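Proliferating cell nuclear antigen (Entamoeba histolytica, PDB 3P91) forms a ring-shaped sliding clamp that binds DNA and confers processivity on DNA polymerase during replication. Local coordinates at the interface of chains A and B. Numbering follows the deposited sequence. Chains: chain A/B, Proliferating cell nuclear antigen.

The interface of chains A and B. Residues chain A 154, 158, 181-184; chain B 83, 116-119.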
loop_
_atom_site.group_PDB
_atom_site.type_symbol
_atom_site.label_atom_id
_atom_site.label_comp_id
_atom_site.label_asym_id
_atom_site.label_seq_id
_atom_site.Cartn_x
_atom_site.Cartn_y
_atom_site.Cartn_z
ATOM N N ASP A 154 -13.400 -6.252 11.386
ATOM C CA ASP A 154 -13.710 -7.623 11.020
ATOM C C ASP A 154 -15.205 -7.762 10.832
ATOM O O ASP A 154 -15.663 -8.377 9.877
ATOM C CB ASP A 154 -13.240 -8.583 12.099
ATOM C CG ASP A 154 -11.737 -8.583 12.267
ATOM O OD1 ASP A 154 -11.272 -8.884 13.389
ATOM O OD2 ASP A 154 -11.021 -8.289 11.283
ATOM N N LEU A 158 -17.556 -9.223 7.776
ATOM C CA LEU A 158 -18.232 -10.496 7.980
ATOM C C LEU A 158 -19.697 -10.351 8.374
ATOM O O LEU A 158 -20.445 -11.331 8.381
ATOM C CB LEU A 158 -17.504 -11.281 9.061
ATOM C CG LEU A 158 -16.032 -11.581 8.809
ATOM C CD1 LEU A 158 -15.355 -12.034 10.086
ATOM C CD2 LEU A 158 -15.867 -12.623 7.703
ATOM N N CYS A 181 -21.923 -15.967 7.374
ATOM C CA CYS A 181 -21.184 -16.079 8.612
ATOM C C CYS A 181 -21.993 -15.571 9.792
ATOM O O CYS A 181 -22.709 -14.586 9.675
ATOM C CB CYS A 181 -19.892 -15.276 8.479
ATOM S SG CYS A 181 -18.668 -15.592 9.738
ATOM N N GLU A 182 -21.894 -16.261 10.923
ATOM C CA GLU A 182 -22.362 -15.722 12.190
ATOM C C GLU A 182 -21.135 -15.572 13.073
ATOM O O GLU A 182 -20.384 -16.521 13.264
ATOM C CB GLU A 182 -23.401 -16.632 12.846
ATOM N N THR A 183 -20.915 -14.370 13.589
ATOM C CA THR A 183 -19.694 -14.081 14.323
ATOM C C THR A 183 -19.974 -13.681 15.759
ATOM O O THR A 183 -20.979 -13.050 16.054
ATOM C CB THR A 183 -18.897 -12.966 13.645
ATOM O OG1 THR A 183 -18.689 -13.301 12.267
ATOM C CG2 THR A 183 -17.556 -12.777 14.326
ATOM N N CYS A 184 -19.065 -14.058 16.648
ATOM C CA CYS A 184 -19.208 -13.770 18.059
ATOM C C CYS A 184 -17.839 -13.601 18.701
ATOM O O CYS A 184 -17.067 -14.553 18.771
ATOM C CB CYS A 184 -19.949 -14.914 18.743
ATOM S SG CYS A 184 -20.271 -14.635 20.497
ATOM N N ILE B 83 -12.675 -15.098 6.975
ATOM C CA ILE B 83 -12.714 -15.437 8.390
ATOM C C ILE B 83 -11.313 -15.573 8.984
ATOM O O ILE B 83 -11.031 -15.046 10.060
ATOM C CB ILE B 83 -13.483 -16.742 8.628
ATOM C CG1 ILE B 83 -14.893 -16.636 8.054
ATOM C CG2 ILE B 83 -13.530 -17.058 10.098
ATOM C CD1 ILE B 83 -15.729 -17.886 8.251
ATOM N N MET B 116 -13.155 -15.778 19.734
ATOM C CA MET B 116 -13.992 -15.501 18.585
ATOM C C MET B 116 -14.573 -16.793 18.034
ATOM O O MET B 116 -13.858 -17.770 17.829
ATOM C CB MET B 116 -13.178 -14.768 17.524
ATOM C CG MET B 116 -12.524 -13.494 18.047
ATOM S SD MET B 116 -11.322 -12.754 16.921
ATOM C CE MET B 116 -12.362 -12.381 15.517
ATOM N N LYS B 117 -15.879 -16.809 17.814
ATOM C CA LYS B 117 -16.515 -17.985 17.258
ATOM C C LYS B 117 -17.239 -17.603 15.988
ATOM O O LYS B 117 -18.024 -16.661 15.963
ATOM C CB LYS B 117 -17.487 -18.612 18.258
ATOM N N PHE B 118 -16.960 -18.336 14.923
ATOM C CA PHE B 118 -17.628 -18.102 13.660
ATOM C C PHE B 118 -18.382 -19.350 13.269
ATOM O O PHE B 118 -17.902 -20.459 13.477
ATOM C CB PHE B 118 -16.613 -17.779 12.572
ATOM C CG PHE B 118 -15.502 -16.885 13.027
ATOM C CD1 PHE B 118 -15.494 -15.542 12.697
ATOM C CD2 PHE B 118 -14.456 -17.387 13.786
ATOM C CE1 PHE B 118 -14.471 -14.719 13.112
ATOM C CE2 PHE B 118 -13.430 -16.567 14.206
ATOM C CZ PHE B 118 -13.436 -15.235 13.868
ATOM N N GLY B 119 -19.574 -19.161 12.721
ATOM C CA GLY B 119 -20.279 -20.228 12.047
ATOM C C GLY B 119 -20.174 -19.977 10.557
ATOM O O GLY B 119 -20.768 -19.037 10.042
#
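Strand 181-188 of chain A runs antiparallel to strand 114-121 of chain B, joining sheets of two PCNA subunits edge to edge, while helix 145-158 of chain A and helix 77-84 of chain B meet through A:Leu158 and B:Ile83 on the side of the paired strands to which A:Thr183 and B:Phe118 point. This is part of a subunit joint of the trimeric sliding-clamp ring. A:Glu182 pairs with B:Gly119 in both directions: the B:Gly119 amide N reaches the A:Glu182 carbonyl O at 2.8 Å, and the A:Glu182 N returns a bond to the B:Gly119 O at 3.1 Å. At the other end the B:Lys117 N bonds to the A:Cys184 O at 2.7 Å, whereas the reverse bond from the A:Cys184 N is weak.

Between these pairs, the side chains of A:Thr183 and B:Phe118 lie side by side. The A:Thr183 methyl CG2, anti to its backbone N (chi1 -53° puts OG1 beside that N), lies by the CD1–CE1 bond of the B:Phe118 ring, 3.8 Å from CD1, and is displaced toward the face opposite B:Ile83 CG2, which covers the other face near its rim. A:Leu158 splits its branches between these two residues, CD1 toward the ring's CE1 and CD2 toward B:Ile83, whose side chain it crosses at about a right angle. B:Ile83 extends along CG1 (chi2 -180°), and its terminal methyl CD1 lies 4.0 Å from the A:Cys181 sulphur SG.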